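Local coordinates for malonyl CoA-acyl carrier protein transacylase (PDB 3G87), which probably catalyses the transfer of the malonyl group from malonyl-CoA to holo acyl carrier protein, giving malonyl-ACP and free CoA, at residues Phe9-Gln14 / Thr272-Gly277; Leu40-Arg45 / Thr62-Tyr67; Leu66-Ala71 / Phe105-Gly110; Leu93-Ala98 / Glu239-Gln244. All coordinates share one frame; numbering follows the deposited sequence.

All four contacts lie within the acyltransferase domain. Interaction 1 joins neighbouring strands 6-11 and 269-273, the first and last of the parallel sheet in chain order, and the other three, between them in the chain, belong to surrounding helices. Interactions 2 and 3 share Leu66 and Tyr67 on helix 59-81, centres about 10 Å apart. Interaction 4 is centred about 12 Å from interaction 3 and 14 Å from interaction 1, and the segments of interactions 3 and 4 alternate along the chain. Asn97 bonds to Tyr67 O and to Asn70, which holds Pro12 O just beyond strand 6-11. Polar side chains thus tie helices 59-81 and 94-101 to the loop leaving the sheet beside the presumed nucleophile elbow.

Interaction 1 (Phe9-Gln14 / Thr272-Gly277); sequences FMFPGQ and TELGHG
Leu274 lays its CD1 methyl over one face of the Phe9 ring, displaced from the centre toward the rim and 3.6 Å from the centroid, a CH-pi contact. Thr272, on the same side of the sheet, runs beside the Phe9 ring and points the same way. Its CB is the atom nearest the ring, while the hydroxyl bonds to Asn7 OD1. On the other side, Met10 and Glu273 cross at a slant. With CG of Met10 between the backbone N and the carbonyl carbon (chi1 70°) and the chain extended beyond it, the thioether ends in CE beside Glu273 CB, 4.2 Å away.

These pairs belong to two neighbouring parallel strands, 6-11 and 269-273, of the domain's central sheet. Met10 N donates to Thr272 O (2.9 Å), and Leu274 N donates to Met10 O (2.7 Å) almost straight, at 173°. Past the last bridge, the Phe11 ring leans on Leu274, with CE1 3.7 Å from Leu274 CB. Pro12 presses its CD against Leu274 O at 3.5 Å; lacking an N-H, proline suits the point where strand pairing has ended. At Gly275 a CB would run into Pro12 CD, and the backbone angles (phi 153°) also suit glycine. The carboxylate of Glu273 has turned to Thr281 OG1 and Leu280 N, at the start of helix 279-289.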
loop_
_atom_site.group_PDB
_atom_site.type_symbol
_atom_site.label_atom_id
_atom_site.label_comp_id
_atom_site.label_asym_id
_atom_site.label_seq_id
_atom_site.Cartn_x
_atom_site.Cartn_y
_atom_site.Cartn_z
ATOM N N PHE A 9 0.186 -12.953 -5.374
ATOM C CA PHE A 9 -0.812 -12.400 -4.490
ATOM C C PHE A 9 -0.440 -10.952 -4.162
ATOM O O PHE A 9 0.661 -10.649 -3.838
ATOM C CB PHE A 9 -0.999 -13.218 -3.198
ATOM C CG PHE A 9 -1.670 -14.574 -3.353
ATOM C CD1 PHE A 9 -1.971 -15.122 -4.556
ATOM C CD2 PHE A 9 -1.994 -15.292 -2.251
ATOM C CE1 PHE A 9 -2.560 -16.334 -4.653
ATOM C CE2 PHE A 9 -2.605 -16.499 -2.346
ATOM C CZ PHE A 9 -2.875 -17.022 -3.579
ATOM N N MET A 10 -1.408 -10.079 -4.306
ATOM C CA MET A 10 -1.282 -8.661 -4.128
ATOM C C MET A 10 -2.353 -8.044 -3.239
ATOM O O MET A 10 -3.464 -8.414 -3.295
ATOM C CB MET A 10 -1.102 -7.939 -5.474
ATOM C CG MET A 10 -2.253 -7.858 -6.420
ATOM S SD MET A 10 -1.792 -7.223 -7.972
ATOM C CE MET A 10 -3.326 -7.066 -8.715
ATOM N N PHE A 11 -1.954 -7.134 -2.384
ATOM C CA PHE A 11 -2.789 -6.553 -1.343
ATOM C C PHE A 11 -2.909 -5.045 -1.441
ATOM O O PHE A 11 -1.951 -4.392 -1.504
ATOM C CB PHE A 11 -2.278 -6.972 0.022
ATOM C CG PHE A 11 -2.051 -8.434 0.150
ATOM C CD1 PHE A 11 -3.034 -9.258 0.616
ATOM C CD2 PHE A 11 -0.855 -8.989 -0.227
ATOM C CE1 PHE A 11 -2.831 -10.556 0.713
ATOM C CE2 PHE A 11 -0.662 -10.295 -0.154
ATOM C CZ PHE A 11 -1.639 -11.082 0.344
ATOM N N PRO A 12 -4.128 -4.542 -1.471
ATOM C CA PRO A 12 -4.380 -3.128 -1.618
ATOM C C PRO A 12 -4.063 -2.293 -0.377
ATOM O O PRO A 12 -3.961 -2.778 0.683
ATOM C CB PRO A 12 -5.854 -3.105 -1.959
ATOM C CG PRO A 12 -6.393 -4.226 -1.405
ATOM C CD PRO A 12 -5.387 -5.270 -1.382
ATOM N N GLY A 13 -3.864 -1.025 -0.607
ATOM C CA GLY A 13 -3.671 -0.012 0.388
ATOM C C GLY A 13 -4.717 1.078 0.477
ATOM O O GLY A 13 -5.806 0.957 0.035
ATOM N N GLN A 14 -4.308 2.175 1.072
ATOM C CA GLN A 14 -5.152 3.330 1.341
ATOM C C GLN A 14 -5.879 3.841 0.109
ATOM O O GLN A 14 -5.308 4.008 -0.927
ATOM C CB GLN A 14 -4.355 4.472 1.968
ATOM C CG GLN A 14 -4.945 5.773 1.645
ATOM C CD GLN A 14 -4.039 6.927 1.726
ATOM O OE1 GLN A 14 -3.600 7.303 2.796
ATOM N NE2 GLN A 14 -3.794 7.569 0.594
ATOM N N THR A 272 -3.331 -11.892 -8.308
ATOM C CA THR A 272 -4.569 -12.082 -7.615
ATOM C C THR A 272 -4.652 -11.033 -6.509
ATOM O O THR A 272 -3.849 -11.083 -5.580
ATOM C CB THR A 272 -4.618 -13.454 -7.014
ATOM O OG1 THR A 272 -4.299 -14.447 -8.020
ATOM C CG2 THR A 272 -6.038 -13.703 -6.362
ATOM N N GLU A 273 -5.624 -10.122 -6.614
ATOM C CA GLU A 273 -5.806 -9.098 -5.625
ATOM C C GLU A 273 -6.559 -9.659 -4.468
ATOM O O GLU A 273 -7.718 -10.147 -4.627
ATOM C CB GLU A 273 -6.573 -7.892 -6.183
ATOM C CG GLU A 273 -6.657 -6.681 -5.243
ATOM C CD GLU A 273 -7.003 -5.393 -5.998
ATOM O OE1 GLU A 273 -7.384 -5.495 -7.194
ATOM O OE2 GLU A 273 -6.896 -4.271 -5.440
ATOM N N LEU A 274 -5.917 -9.601 -3.294
ATOM C CA LEU A 274 -6.570 -10.111 -2.098
ATOM C C LEU A 274 -6.950 -8.992 -1.091
ATOM O O LEU A 274 -6.122 -8.493 -0.336
ATOM C CB LEU A 274 -5.702 -11.200 -1.486
ATOM C CG LEU A 274 -5.676 -12.396 -2.451
ATOM C CD1 LEU A 274 -4.644 -13.456 -2.051
ATOM C CD2 LEU A 274 -7.056 -13.064 -2.548
ATOM N N GLY A 275 -8.206 -8.607 -1.094
ATOM C CA GLY A 275 -8.673 -7.551 -0.209
ATOM C C GLY A 275 -9.868 -6.882 -0.832
ATOM O O GLY A 275 -10.333 -7.347 -1.877
ATOM N N HIS A 276 -10.370 -5.803 -0.239
ATOM C CA HIS A 276 -11.618 -5.220 -0.761
ATOM C C HIS A 276 -11.315 -4.409 -2.020
ATOM O O HIS A 276 -10.320 -3.683 -2.076
ATOM C CB HIS A 276 -12.339 -4.336 0.306
ATOM C CG HIS A 276 -13.536 -3.579 -0.216
ATOM N ND1 HIS A 276 -14.794 -4.152 -0.362
ATOM C CD2 HIS A 276 -13.666 -2.292 -0.637
ATOM C CE1 HIS A 276 -15.637 -3.251 -0.838
ATOM N NE2 HIS A 276 -14.984 -2.115 -1.011
ATOM N N GLY A 277 -12.167 -4.540 -3.027
ATOM C CA GLY A 277 -12.093 -3.714 -4.245
ATOM C C GLY A 277 -11.197 -4.308 -5.318
ATOM O O GLY A 277 -10.610 -5.384 -5.126
#

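Interaction 2 (Leu40-Arg45 / Thr62-Tyr67); sequences LGYSIR and TQPALY
Leu40, Tyr42 and Ile44 converge on one short length of helix, Pro64-Ala65, and the contact is small and made by van der Waals packing. The purely apolar part is Leu40 against Pro64: the branch methyl CD2 of Leu40 lies 3.8 Å from Pro64 CB and almost as near to CG, meeting the ring at a slant. Ile44 reaches the helix backbone instead. Its first torsion, with CG1 anti to the backbone N (chi1 -173°), sends CG1 toward the helix, and CD1 at its end reaches to 4.0 Å from both Pro64 O and Ala65 CA. The small side chain of Ala65 suits this close approach of a branched residue to the helix.

A mixed contact comes from Tyr42, whose long side chain stands at about a right angle to the proline. It brings OH to 3.9 Å from Pro64 CB, touching carbon and making no polar bond there. One face of its ring is covered from within its own segment by Leu40 CB, 4.0 Å above the plane, over the ring centre.

Backbone features shape both partners. Gly41, with phi 81°, turns the chain out of helix 30-40, and Ser43 is the N-cap of the next helix, its OG bonding weakly to Ala46 N. Proline has no N-H to give to the preceding turn, and helix 59-81 is kinked at Pro64.

The contact therefore joins the turn between helices 30-40 and 44-50 to the kinked early part of helix 59-81, with Phe26 of helix 25-28 also packing on Ile44.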
loop_
_atom_site.group_PDB
_atom_site.type_symbol
_atom_site.label_atom_id
_atom_site.label_comp_id
_atom_site.label_asym_id
_atom_site.label_seq_id
_atom_site.Cartn_x
_atom_site.Cartn_y
_atom_site.Cartn_z
ATOM N N LEU A 40 -6.248 -3.773 19.233
ATOM C CA LEU A 40 -6.670 -2.468 18.808
ATOM C C LEU A 40 -7.484 -1.733 19.871
ATOM O O LEU A 40 -7.420 -0.491 19.951
ATOM C CB LEU A 40 -7.519 -2.638 17.555
ATOM C CG LEU A 40 -6.762 -2.941 16.264
ATOM C CD1 LEU A 40 -7.783 -3.326 15.249
ATOM C CD2 LEU A 40 -5.959 -1.762 15.711
ATOM N N GLY A 41 -8.219 -2.484 20.697
ATOM C CA GLY A 41 -9.026 -1.877 21.741
ATOM C C GLY A 41 -10.355 -1.355 21.204
ATOM O O GLY A 41 -11.006 -0.551 21.851
ATOM N N TYR A 42 -10.784 -1.830 20.030
ATOM C CA TYR A 42 -12.130 -1.534 19.520
ATOM C C TYR A 42 -12.550 -2.632 18.562
ATOM O O TYR A 42 -11.731 -3.498 18.210
ATOM C CB TYR A 42 -12.163 -0.159 18.843
ATOM C CG TYR A 42 -11.174 0.036 17.725
ATOM C CD1 TYR A 42 -11.391 -0.567 16.469
ATOM C CD2 TYR A 42 -10.055 0.841 17.898
ATOM C CE1 TYR A 42 -10.519 -0.408 15.427
ATOM C CE2 TYR A 42 -9.171 1.024 16.869
ATOM C CZ TYR A 42 -9.409 0.388 15.611
ATOM O OH TYR A 42 -8.552 0.555 14.549
ATOM N N SER A 43 -13.805 -2.632 18.128
ATOM C CA SER A 43 -14.266 -3.710 17.266
ATOM C C SER A 43 -13.837 -3.456 15.831
ATOM O O SER A 43 -14.209 -2.455 15.249
ATOM C CB SER A 43 -15.786 -3.854 17.313
ATOM O OG SER A 43 -16.210 -4.969 16.497
ATOM N N ILE A 44 -13.046 -4.359 15.272
ATOM C CA ILE A 44 -12.597 -4.223 13.917
ATOM C C ILE A 44 -13.779 -4.427 12.955
ATOM O O ILE A 44 -13.845 -3.828 11.868
ATOM C CB ILE A 44 -11.380 -5.191 13.659
ATOM C CG1 ILE A 44 -10.753 -4.962 12.284
ATOM C CG2 ILE A 44 -11.776 -6.638 13.718
ATOM C CD1 ILE A 44 -10.218 -3.544 12.013
ATOM N N ARG A 45 -14.732 -5.273 13.371
ATOM C CA ARG A 45 -15.848 -5.631 12.487
ATOM C C ARG A 45 -16.789 -4.449 12.371
ATOM O O ARG A 45 -17.289 -4.168 11.292
ATOM C CB ARG A 45 -16.617 -6.878 12.993
ATOM C CG ARG A 45 -17.742 -7.284 12.014
ATOM C CD ARG A 45 -18.756 -8.231 12.661
ATOM N NE ARG A 45 -19.711 -8.695 11.670
ATOM C CZ ARG A 45 -20.778 -8.039 11.266
ATOM N NH1 ARG A 45 -21.094 -6.878 11.823
ATOM N NH2 ARG A 45 -21.540 -8.580 10.300
ATOM N N THR A 62 -8.081 3.544 8.904
ATOM C CA THR A 62 -7.961 2.953 7.591
ATOM C C THR A 62 -6.990 1.782 7.498
ATOM O O THR A 62 -7.260 0.808 6.870
ATOM C CB THR A 62 -7.482 3.983 6.588
ATOM O OG1 THR A 62 -8.223 5.164 6.721
ATOM C CG2 THR A 62 -7.679 3.471 5.228
ATOM N N GLN A 63 -5.854 1.946 8.139
ATOM C CA GLN A 63 -4.735 1.046 8.030
ATOM C C GLN A 63 -4.944 -0.312 8.699
ATOM O O GLN A 63 -4.739 -1.307 8.066
ATOM C CB GLN A 63 -3.453 1.742 8.446
ATOM C CG GLN A 63 -2.815 2.619 7.378
ATOM C CD GLN A 63 -1.433 3.057 7.710
ATOM O OE1 GLN A 63 -1.144 4.215 7.715
ATOM N NE2 GLN A 63 -0.584 2.132 8.019
ATOM N N PRO A 64 -5.407 -0.324 9.944
ATOM C CA PRO A 64 -5.804 -1.566 10.567
ATOM C C PRO A 64 -6.953 -2.219 9.868
ATOM O O PRO A 64 -6.924 -3.389 9.794
ATOM C CB PRO A 64 -6.203 -1.135 11.956
ATOM C CG PRO A 64 -5.515 0.025 12.178
ATOM C CD PRO A 64 -5.416 0.735 10.946
ATOM N N ALA A 65 -7.896 -1.447 9.360
ATOM C CA ALA A 65 -9.027 -1.951 8.560
ATOM C C ALA A 65 -8.577 -2.696 7.325
ATOM O O ALA A 65 -8.988 -3.825 7.088
ATOM C CB ALA A 65 -9.945 -0.817 8.162
ATOM N N LEU A 66 -7.739 -2.058 6.524
ATOM C CA LEU A 66 -7.156 -2.699 5.350
ATOM C C LEU A 66 -6.430 -3.986 5.679
ATOM O O LEU A 66 -6.703 -5.029 5.076
ATOM C CB LEU A 66 -6.207 -1.731 4.651
ATOM C CG LEU A 66 -6.933 -0.546 4.000
ATOM C CD1 LEU A 66 -5.889 0.494 3.553
ATOM C CD2 LEU A 66 -7.849 -0.983 2.832
ATOM N N TYR A 67 -5.537 -3.915 6.657
ATOM C CA TYR A 67 -4.702 -5.040 7.020
ATOM C C TYR A 67 -5.528 -6.260 7.372
ATOM O O TYR A 67 -5.236 -7.365 6.900
ATOM C CB TYR A 67 -3.766 -4.679 8.202
ATOM C CG TYR A 67 -2.930 -5.857 8.735
ATOM C CD1 TYR A 67 -1.704 -6.210 8.131
ATOM C CD2 TYR A 67 -3.367 -6.612 9.824
ATOM C CE1 TYR A 67 -0.936 -7.277 8.606
ATOM C CE2 TYR A 67 -2.627 -7.728 10.293
ATOM C CZ TYR A 67 -1.399 -8.025 9.708
ATOM O OH TYR A 67 -0.654 -9.093 10.176
#

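Interaction 3 (Leu66-Ala71 / Phe105-Gly110); sequences LYVVNA and FDFETG
Phe105 stands at the edge of the contact, its CE1 4.2 Å from Tyr67 OH. Asp106 follows as the N-cap of helix 107-123. Its OD1 accepts two bonds from Thr109, one from the backbone N (3.0 Å) and one from OG1, the latter from above the carboxylate plane. A short acidic chain suits this place, since it can fold back onto the first turn.

Phe107 makes most of this segment's share of the contact. Its carbonyl O receives the hydroxyl of Tyr67 at 2.9 Å, close to the carbonyl plane, so the one polar atom of that buried side chain has a partner. The two rings lie nearly parallel, 20° apart, but so far slid that they barely overlap; Tyr67 CE2 meets Phe107 CE1 at 3.8 Å. The same CE1 lies 3.9 Å from Ala71 CB, while Val68 CG1 touches the Phe107 ring at its edge.

At Gly110 the absence of a side chain lets Tyr67 OH come within 3.3 Å of CA, and the Gly110 carbonyl O stands over one face of the tyrosine ring. The contact thus seats the first turn of helix 107-123 on helix 59-81, with Leu32 and Gln35 of helix 30-40 packing on Phe107 and helix 94-101 on Tyr67.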
loop_
_atom_site.group_PDB
_atom_site.type_symbol
_atom_site.label_atom_id
_atom_site.label_comp_id
_atom_site.label_asym_id
_atom_site.label_seq_id
_atom_site.Cartn_x
_atom_site.Cartn_y
_atom_site.Cartn_z
ATOM N N LEU A 66 -7.739 -2.058 6.524
ATOM C CA LEU A 66 -7.156 -2.699 5.350
ATOM C C LEU A 66 -6.430 -3.986 5.679
ATOM O O LEU A 66 -6.703 -5.029 5.076
ATOM C CB LEU A 66 -6.207 -1.731 4.651
ATOM C CG LEU A 66 -6.933 -0.546 4.000
ATOM C CD1 LEU A 66 -5.889 0.494 3.553
ATOM C CD2 LEU A 66 -7.849 -0.983 2.832
ATOM N N TYR A 67 -5.537 -3.915 6.657
ATOM C CA TYR A 67 -4.702 -5.040 7.020
ATOM C C TYR A 67 -5.528 -6.260 7.372
ATOM O O TYR A 67 -5.236 -7.365 6.900
ATOM C CB TYR A 67 -3.766 -4.679 8.202
ATOM C CG TYR A 67 -2.930 -5.857 8.735
ATOM C CD1 TYR A 67 -1.704 -6.210 8.131
ATOM C CD2 TYR A 67 -3.367 -6.612 9.824
ATOM C CE1 TYR A 67 -0.936 -7.277 8.606
ATOM C CE2 TYR A 67 -2.627 -7.728 10.293
ATOM C CZ TYR A 67 -1.399 -8.025 9.708
ATOM O OH TYR A 67 -0.654 -9.093 10.176
ATOM N N VAL A 68 -6.536 -6.073 8.215
ATOM C CA VAL A 68 -7.305 -7.220 8.711
ATOM C C VAL A 68 -8.180 -7.769 7.584
ATOM O O VAL A 68 -8.274 -8.988 7.374
ATOM C CB VAL A 68 -8.157 -6.841 9.939
ATOM C CG1 VAL A 68 -8.947 -8.032 10.407
ATOM C CG2 VAL A 68 -7.255 -6.328 11.069
ATOM N N VAL A 69 -8.798 -6.867 6.824
ATOM C CA VAL A 69 -9.564 -7.316 5.681
ATOM C C VAL A 69 -8.678 -7.999 4.637
ATOM O O VAL A 69 -9.018 -9.119 4.144
ATOM C CB VAL A 69 -10.484 -6.233 5.142
ATOM C CG1 VAL A 69 -11.173 -6.694 3.854
ATOM C CG2 VAL A 69 -11.575 -5.864 6.273
ATOM N N ASN A 70 -7.537 -7.403 4.320
ATOM C CA ASN A 70 -6.651 -8.065 3.386
ATOM C C ASN A 70 -6.285 -9.453 3.922
ATOM O O ASN A 70 -6.317 -10.430 3.188
ATOM C CB ASN A 70 -5.368 -7.250 3.184
ATOM C CG ASN A 70 -5.588 -5.991 2.402
ATOM O OD1 ASN A 70 -6.704 -5.693 1.918
ATOM N ND2 ASN A 70 -4.515 -5.211 2.262
ATOM N N ALA A 71 -5.884 -9.547 5.181
ATOM C CA ALA A 71 -5.516 -10.842 5.766
ATOM C C ALA A 71 -6.618 -11.895 5.705
ATOM O O ALA A 71 -6.380 -13.039 5.351
ATOM C CB ALA A 71 -5.106 -10.644 7.221
ATOM N N PHE A 105 6.030 -12.552 10.001
ATOM C CA PHE A 105 5.479 -12.355 11.351
ATOM C C PHE A 105 4.137 -13.027 11.399
ATOM O O PHE A 105 3.598 -13.431 10.364
ATOM C CB PHE A 105 5.386 -10.853 11.814
ATOM C CG PHE A 105 5.011 -9.872 10.721
ATOM C CD1 PHE A 105 3.741 -9.867 10.170
ATOM C CD2 PHE A 105 5.970 -8.975 10.223
ATOM C CE1 PHE A 105 3.400 -8.987 9.110
ATOM C CE2 PHE A 105 5.672 -8.083 9.170
ATOM C CZ PHE A 105 4.351 -8.076 8.633
ATOM N N ASP A 106 3.554 -13.142 12.548
ATOM C CA ASP A 106 2.209 -13.647 12.604
ATOM C C ASP A 106 1.160 -12.557 12.486
ATOM O O ASP A 106 1.482 -11.434 12.389
ATOM C CB ASP A 106 1.989 -14.551 13.803
ATOM C CG ASP A 106 2.133 -13.876 15.105
ATOM O OD1 ASP A 106 2.081 -12.708 15.239
ATOM O OD2 ASP A 106 2.265 -14.561 16.049
ATOM N N PHE A 107 -0.095 -12.938 12.505
ATOM C CA PHE A 107 -1.202 -12.030 12.291
ATOM C C PHE A 107 -1.240 -10.894 13.298
ATOM O O PHE A 107 -1.338 -9.785 12.937
ATOM C CB PHE A 107 -2.513 -12.784 12.231
ATOM C CG PHE A 107 -3.717 -11.923 12.234
ATOM C CD1 PHE A 107 -4.074 -11.202 11.135
ATOM C CD2 PHE A 107 -4.506 -11.838 13.339
ATOM C CE1 PHE A 107 -5.167 -10.441 11.157
ATOM C CE2 PHE A 107 -5.592 -11.071 13.337
ATOM C CZ PHE A 107 -5.920 -10.371 12.248
ATOM N N GLU A 108 -1.120 -11.208 14.560
ATOM C CA GLU A 108 -1.118 -10.231 15.608
ATOM C C GLU A 108 0.057 -9.294 15.546
ATOM O O GLU A 108 -0.064 -8.156 15.833
ATOM C CB GLU A 108 -1.128 -10.896 16.980
ATOM C CG GLU A 108 -2.416 -11.417 17.428
ATOM C CD GLU A 108 -2.277 -12.521 18.482
ATOM O OE1 GLU A 108 -1.296 -13.246 18.462
ATOM O OE2 GLU A 108 -3.143 -12.648 19.330
ATOM N N THR A 109 1.199 -9.801 15.164
ATOM C CA THR A 109 2.377 -9.006 15.179
ATOM C C THR A 109 2.312 -7.977 14.063
ATOM O O THR A 109 2.702 -6.888 14.257
ATOM C CB THR A 109 3.645 -9.857 15.109
ATOM O OG1 THR A 109 3.733 -10.685 16.235
ATOM C CG2 THR A 109 4.839 -9.017 15.100
ATOM N N GLY A 110 1.779 -8.335 12.917
ATOM C CA GLY A 110 1.613 -7.396 11.810
ATOM C C GLY A 110 0.625 -6.308 12.181
ATOM O O GLY A 110 0.867 -5.115 11.907
#

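Interaction 4 (Leu93-Ala98 / Glu239-Gln244); sequences LGEFNA and EGLAQQ
Phe96 and Leu241 form the tight part of this contact between helices 94-101 and 237-243, whose segments 94-98 and 239-243 run nearly antiparallel (168°). The first helix follows strand 87-90 through a sharp turn whose Gly90, Ser92 and Gly94 fit the GxSxG pattern of a nucleophile elbow, as expected in this acyltransferase family. Leu241, at about a right angle to the Phe96 side chain, lies across one face at the outer end of the ring. Its CD1 makes a CH-pi contact over the face, 4.1 Å from the centroid, and CD2, on the same side but out by the rim, is 3.6 Å from Phe96 CE1. A forked aliphatic side chain suits that position, touching a flat ring with both branches. Phe207 of helix 201-211 packs on both residues.

The other half is polar and more loosely joined. The axes of 94-98 and 239-243 stay 11.6 Å apart, a gap that long side chains and a water span. Glu95 and Gln244 reach toward each other tip to tip, carboxylate and amide planes 59° apart, the Glu95 chain extended. Each tip is also anchored outside the pair: Gln244 NE2 bonds to Ser92 O of the presumed elbow, while Glu95 OE2 accepts from Asn226 N, and OE1 bonds to Tyr232 OH. Beside them the water donates to Glu95 OE1 at 2.7 Å and to the carbonyl O of Gly240 at 3.0 Å.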
loop_
_atom_site.group_PDB
_atom_site.type_symbol
_atom_site.label_atom_id
_atom_site.label_comp_id
_atom_site.label_asym_id
_atom_site.label_seq_id
_atom_site.Cartn_x
_atom_site.Cartn_y
_atom_site.Cartn_z
ATOM N N LEU A 93 0.497 0.135 2.846
ATOM C CA LEU A 93 -0.104 -0.731 3.822
ATOM C C LEU A 93 -0.099 -2.198 3.428
ATOM O O LEU A 93 0.296 -2.996 4.171
ATOM C CB LEU A 93 -1.502 -0.296 4.239
ATOM C CG LEU A 93 -2.231 -1.074 5.330
ATOM C CD1 LEU A 93 -2.805 -2.383 4.951
ATOM C CD2 LEU A 93 -1.500 -1.161 6.606
ATOM N N GLY A 94 -0.558 -2.507 2.241
ATOM C CA GLY A 94 -0.543 -3.833 1.702
ATOM C C GLY A 94 0.723 -4.627 1.745
ATOM O O GLY A 94 0.684 -5.774 1.672
ATOM N N GLU A 95 1.835 -3.982 1.904
ATOM C CA GLU A 95 3.095 -4.642 2.061
ATOM C C GLU A 95 3.161 -5.468 3.356
ATOM O O GLU A 95 3.744 -6.497 3.400
ATOM C CB GLU A 95 4.222 -3.628 1.915
ATOM C CG GLU A 95 5.596 -4.107 2.071
ATOM C CD GLU A 95 6.612 -3.282 1.344
ATOM O OE1 GLU A 95 7.515 -2.765 1.943
ATOM O OE2 GLU A 95 6.540 -3.169 0.169
ATOM N N PHE A 96 2.490 -4.989 4.377
ATOM C CA PHE A 96 2.343 -5.700 5.592
ATOM C C PHE A 96 1.642 -7.009 5.447
ATOM O O PHE A 96 2.052 -7.931 6.015
ATOM C CB PHE A 96 1.681 -4.843 6.628
ATOM C CG PHE A 96 2.571 -3.837 7.186
ATOM C CD1 PHE A 96 3.346 -4.107 8.261
ATOM C CD2 PHE A 96 2.672 -2.616 6.608
ATOM C CE1 PHE A 96 4.164 -3.185 8.719
ATOM C CE2 PHE A 96 3.479 -1.723 7.087
ATOM C CZ PHE A 96 4.233 -1.993 8.140
ATOM N N ASN A 97 0.608 -7.076 4.636
ATOM C CA ASN A 97 -0.020 -8.353 4.303
ATOM C C ASN A 97 0.823 -9.277 3.418
ATOM O O ASN A 97 0.645 -10.491 3.506
ATOM C CB ASN A 97 -1.353 -8.133 3.626
ATOM C CG ASN A 97 -2.324 -7.451 4.514
ATOM O OD1 ASN A 97 -2.556 -6.228 4.379
ATOM N ND2 ASN A 97 -2.939 -8.226 5.425
ATOM N N ALA A 98 1.657 -8.725 2.536
ATOM C CA ALA A 98 2.669 -9.515 1.748
ATOM C C ALA A 98 3.674 -10.171 2.691
ATOM O O ALA A 98 3.960 -11.360 2.570
ATOM C CB ALA A 98 3.436 -8.603 0.742
ATOM N N GLU A 239 14.668 -3.165 7.866
ATOM C CA GLU A 239 15.202 -2.063 7.101
ATOM C C GLU A 239 14.231 -1.628 5.987
ATOM O O GLU A 239 13.865 -0.475 5.897
ATOM C CB GLU A 239 16.576 -2.425 6.549
ATOM C CG GLU A 239 17.297 -1.316 5.853
ATOM C CD GLU A 239 18.461 -1.782 4.983
ATOM O OE1 GLU A 239 18.383 -1.735 3.737
ATOM O OE2 GLU A 239 19.468 -2.188 5.552
ATOM N N GLY A 240 13.782 -2.568 5.171
ATOM C CA GLY A 240 12.937 -2.269 4.040
ATOM C C GLY A 240 11.630 -1.708 4.436
ATOM O O GLY A 240 11.070 -0.862 3.803
ATOM N N LEU A 241 11.164 -2.183 5.557
ATOM C CA LEU A 241 9.862 -1.868 6.029
ATOM C C LEU A 241 9.840 -0.462 6.495
ATOM O O LEU A 241 8.914 0.232 6.285
ATOM C CB LEU A 241 9.508 -2.822 7.143
ATOM C CG LEU A 241 8.035 -2.920 7.446
ATOM C CD1 LEU A 241 7.242 -2.853 6.201
ATOM C CD2 LEU A 241 7.644 -4.042 8.300
ATOM N N ALA A 242 10.907 -0.054 7.150
ATOM C CA ALA A 242 10.987 1.269 7.732
ATOM C C ALA A 242 11.237 2.305 6.667
ATOM O O ALA A 242 10.599 3.297 6.606
ATOM C CB ALA A 242 12.013 1.311 8.692
ATOM N N GLN A 243 12.188 2.079 5.816
ATOM C CA GLN A 243 12.448 2.997 4.754
ATOM C C GLN A 243 11.225 3.272 3.875
ATOM O O GLN A 243 11.083 4.323 3.342
ATOM C CB GLN A 243 13.641 2.487 3.978
ATOM C CG GLN A 243 14.640 3.536 3.641
ATOM C CD GLN A 243 15.281 4.231 4.807
ATOM O OE1 GLN A 243 15.678 3.618 5.791
ATOM N NE2 GLN A 243 15.438 5.522 4.678
ATOM N N GLN A 244 10.338 2.306 3.795
ATOM C CA GLN A 244 9.113 2.384 3.012
ATOM C C GLN A 244 8.307 3.675 3.218
ATOM O O GLN A 244 7.848 4.258 2.298
ATOM C CB GLN A 244 8.268 1.137 3.313
ATOM C CG GLN A 244 7.271 0.737 2.309
ATOM C CD GLN A 244 5.887 0.632 2.880
ATOM O OE1 GLN A 244 5.470 1.462 3.598
ATOM N NE2 GLN A 244 5.201 -0.389 2.559
HETATM O O HOH W 1 9.887 -1.625 1.200
#